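Local coordinates for DUF5638 domain-containing protein (Legionella pneumophila subsp. pneumophila, PDB 5L1A) that is of unknown function, the crystallised part being the helical N-terminal portion of a probable membrane protein of the DUF5638 family, at residues K13-C18 with E61-Y66. Sequence-based numbering, arbitrary orientation.
Sequences KRLQNC and EVVEEY. With I3C (5-amino-2,4,6-triiodobenzene-1,3-dicarboxylic acid), chain B; I3C (5-amino-2,4,6-triiodobenzene-1,3-dicarboxylic acid), chain E.
With CG anti to its backbone N (chi1 -160°), Y66 extends its ring from helix 56-77 toward helix 8-25 and brings one face against C18 CB. The result is a CH-pi contact: C18 CB sits 3.5 Å from the Y66 ring centroid, 15° off the ring normal, displaced toward the CD2-CE2 rim. C18 SG, anti to its own carbonyl carbon, lies over the same face, 4.3 Å from that centroid, a sulfur-aromatic contact. L15 meets the ring differently, its CD2 lying in plane at the edge, 3.5 Å from Y66 CD2. One turn earlier, V63 points both branches at helix 8-25. Its CG1 is centred over one face of the R14 guanidinium and reaches R14 CB at 3.8 Å; the bend at R14 chi3 (-86°) folds the group across the valine. CG2 faces L15 CG at 4.3 Å. The segment axes run nearly parallel, 9.7 Å apart, and no hydrogen bond crosses between them. Polar ends find partners beside the contact: R14 NH1 forms a salt bridge with E67 and Y66 OH hydrogen-bonds D19. Y46 of helix 33-51 stacks on the Y66 ring. E65 instead faces two bound triiodo ligands, its OE1 accepting a 3.1 Å hydrogen bond from N13 of I3C (chain E). At these segments the helices therefore pair through buried apolar, aromatic and sulfur packing, with a marginal guanidinium face whose charge E67 probably balances.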
loop_
_atom_site.group_PDB
_atom_site.type_symbol
_atom_site.label_atom_id
_atom_site.label_comp_id
_atom_site.label_asym_id
_atom_site.label_seq_id
_atom_site.Cartn_x
_atom_site.Cartn_y
_atom_site.Cartn_z
ATOM N N LYS A 13 3.295 13.677 -3.014
ATOM C CA LYS A 13 3.032 14.088 -1.640
ATOM C C LYS A 13 2.044 13.153 -0.955
ATOM O O LYS A 13 2.100 12.979 0.266
ATOM C CB LYS A 13 2.518 15.530 -1.610
ATOM C CG LYS A 13 3.544 16.567 -2.062
ATOM C CD LYS A 13 2.995 17.985 -1.945
ATOM C CE LYS A 13 4.074 19.033 -2.206
ATOM N NZ LYS A 13 4.578 19.006 -3.610
ATOM N N ARG A 14 1.139 12.538 -1.718
ATOM C CA ARG A 14 0.216 11.579 -1.124
ATOM C C ARG A 14 0.844 10.202 -0.967
ATOM O O ARG A 14 0.439 9.443 -0.080
ATOM C CB ARG A 14 -1.061 11.489 -1.958
ATOM C CG ARG A 14 -1.956 12.706 -1.819
ATOM C CD ARG A 14 -3.394 12.359 -2.144
ATOM N NE ARG A 14 -3.676 12.462 -3.570
ATOM C CZ ARG A 14 -4.641 11.793 -4.190
ATOM N NH1 ARG A 14 -5.411 10.952 -3.516
ATOM N NH2 ARG A 14 -4.826 11.960 -5.487
ATOM N N LEU A 15 1.820 9.860 -1.812
ATOM C CA LEU A 15 2.591 8.640 -1.590
ATOM C C LEU A 15 3.301 8.681 -0.246
ATOM O O LEU A 15 3.345 7.676 0.475
ATOM C CB LEU A 15 3.613 8.442 -2.709
ATOM C CG LEU A 15 3.318 7.516 -3.888
ATOM C CD1 LEU A 15 4.614 7.226 -4.619
ATOM C CD2 LEU A 15 2.669 6.224 -3.436
ATOM N N GLN A 16 3.866 9.840 0.107
ATOM C CA GLN A 16 4.648 9.956 1.333
ATOM C C GLN A 16 3.765 9.944 2.574
ATOM O O GLN A 16 4.190 9.458 3.626
ATOM C CB GLN A 16 5.499 11.226 1.289
ATOM C CG GLN A 16 6.395 11.313 0.061
ATOM C CD GLN A 16 7.163 12.617 -0.016
ATOM O OE1 GLN A 16 7.561 13.051 -1.097
ATOM N NE2 GLN A 16 7.381 13.248 1.134
ATOM N N ASN A 17 2.545 10.479 2.478
ATOM C CA ASN A 17 1.614 10.370 3.596
ATOM C C ASN A 17 1.301 8.912 3.905
ATOM O O ASN A 17 1.243 8.517 5.076
ATOM C CB ASN A 17 0.328 11.137 3.296
ATOM C CG ASN A 17 0.506 12.638 3.394
ATOM O OD1 ASN A 17 1.499 13.120 3.938
ATOM N ND2 ASN A 17 -0.465 13.387 2.875
ATOM N N CYS A 18 1.103 8.099 2.866
ATOM C CA CYS A 18 0.873 6.674 3.069
ATOM C C CYS A 18 2.076 6.008 3.728
ATOM O O CYS A 18 1.917 5.216 4.665
ATOM C CB CYS A 18 0.553 6.000 1.736
ATOM S SG CYS A 18 -0.956 6.578 0.923
ATOM N N GLU A 61 -4.273 6.174 -10.016
ATOM C CA GLU A 61 -4.868 4.894 -9.640
ATOM C C GLU A 61 -3.993 4.149 -8.636
ATOM O O GLU A 61 -4.508 3.470 -7.740
ATOM C CB GLU A 61 -5.114 4.036 -10.883
ATOM C CG GLU A 61 -5.840 2.727 -10.594
ATOM C CD GLU A 61 -6.187 1.945 -11.851
ATOM O OE1 GLU A 61 -5.936 2.450 -12.967
ATOM O OE2 GLU A 61 -6.714 0.820 -11.719
ATOM N N VAL A 62 -2.670 4.265 -8.769
ATOM C CA VAL A 62 -1.766 3.636 -7.812
ATOM C C VAL A 62 -1.830 4.346 -6.466
ATOM O O VAL A 62 -1.849 3.704 -5.409
ATOM C CB VAL A 62 -0.331 3.619 -8.372
ATOM C CG1 VAL A 62 0.650 3.126 -7.322
ATOM C CG2 VAL A 62 -0.262 2.756 -9.618
ATOM N N VAL A 63 -1.856 5.682 -6.481
ATOM C CA VAL A 63 -1.938 6.438 -5.234
ATOM C C VAL A 63 -3.238 6.121 -4.502
ATOM O O VAL A 63 -3.250 5.937 -3.279
ATOM C CB VAL A 63 -1.790 7.946 -5.515
ATOM C CG1 VAL A 63 -2.213 8.763 -4.302
ATOM C CG2 VAL A 63 -0.355 8.273 -5.899
ATOM N N GLU A 64 -4.349 6.040 -5.237
ATOM C CA GLU A 64 -5.613 5.646 -4.624
ATOM C C GLU A 64 -5.551 4.220 -4.088
ATOM O O GLU A 64 -6.114 3.925 -3.029
ATOM C CB GLU A 64 -6.754 5.791 -5.631
ATOM C CG GLU A 64 -7.102 7.229 -5.957
ATOM C CD GLU A 64 -8.079 7.350 -7.110
ATOM O OE1 GLU A 64 -8.369 6.327 -7.765
ATOM O OE2 GLU A 64 -8.557 8.476 -7.365
ATOM N N GLU A 65 -4.875 3.322 -4.808
ATOM C CA GLU A 65 -4.782 1.938 -4.357
ATOM C C GLU A 65 -3.975 1.835 -3.069
ATOM O O GLU A 65 -4.325 1.062 -2.171
ATOM C CB GLU A 65 -4.166 1.066 -5.451
ATOM C CG GLU A 65 -4.111 -0.411 -5.109
ATOM C CD GLU A 65 -3.077 -1.156 -5.927
ATOM O OE1 GLU A 65 -2.197 -0.489 -6.510
ATOM O OE2 GLU A 65 -3.139 -2.404 -5.986
ATOM N N TYR A 66 -2.892 2.606 -2.968
ATOM C CA TYR A 66 -2.109 2.648 -1.737
ATOM C C TYR A 66 -2.929 3.221 -0.585
ATOM O O TYR A 66 -2.826 2.754 0.557
ATOM C CB TYR A 66 -0.847 3.480 -1.973
ATOM C CG TYR A 66 0.284 3.256 -0.997
ATOM C CD1 TYR A 66 0.206 2.288 -0.003
ATOM C CD2 TYR A 66 1.436 4.026 -1.072
ATOM C CE1 TYR A 66 1.253 2.095 0.888
ATOM C CE2 TYR A 66 2.483 3.843 -0.193
ATOM C CZ TYR A 66 2.388 2.880 0.786
ATOM O OH TYR A 66 3.437 2.705 1.661
HETATM I I3 I3C B . -12.567 0.425 -9.119
HETATM I I2 I3C B . -10.820 -1.684 -3.622
HETATM I I1 I3C B . -6.637 -0.852 -8.034
HETATM O O8 I3C B . -9.059 1.315 -9.931
HETATM O O9 I3C B . -9.314 -0.757 -10.598
HETATM C C10 I3C B . -7.862 -1.650 -5.097
HETATM N N13 I3C B . -12.703 -0.593 -6.017
HETATM C C1 I3C B . -9.672 -0.292 -8.308
HETATM C C6 I3C B . -11.073 -0.236 -7.833
HETATM C C5 I3C B . -11.423 -0.644 -6.455
HETATM C C4 I3C B . -10.348 -1.109 -5.559
HETATM C C3 I3C B . -8.945 -1.173 -6.015
HETATM C C2 I3C B . -8.614 -0.762 -7.391
HETATM C C7 I3C B . -9.327 0.116 -9.705
HETATM O O11 I3C B . -7.340 -0.835 -4.309
HETATM O O12 I3C B . -7.515 -2.853 -5.147
HETATM I I3 I3C E . -3.196 -0.094 -9.481
HETATM I I2 I3C E . 2.316 -3.087 -9.741
HETATM I I1 I3C E . -2.020 -4.123 -13.963
HETATM O O8 I3C E . -3.801 -1.071 -13.077
HETATM O O9 I3C E . -4.636 -2.584 -11.739
HETATM C C10 I3C E . 0.891 -4.362 -12.338
HETATM N N13 I3C E . -0.100 -1.051 -8.678
HETATM C C1 I3C E . -2.304 -2.162 -11.591
HETATM C C6 I3C E . -1.867 -1.446 -10.365
HETATM C C5 I3C E . -0.509 -1.700 -9.797
HETATM C C4 I3C E . 0.400 -2.673 -10.466
HETATM C C3 I3C E . -0.041 -3.382 -11.688
HETATM C C2 I3C E . -1.391 -3.128 -12.246
HETATM C C7 I3C E . -3.668 -1.921 -12.172
HETATM O O11 I3C E . 0.913 -5.536 -11.909
HETATM O O12 I3C E . 1.622 -3.986 -13.278
#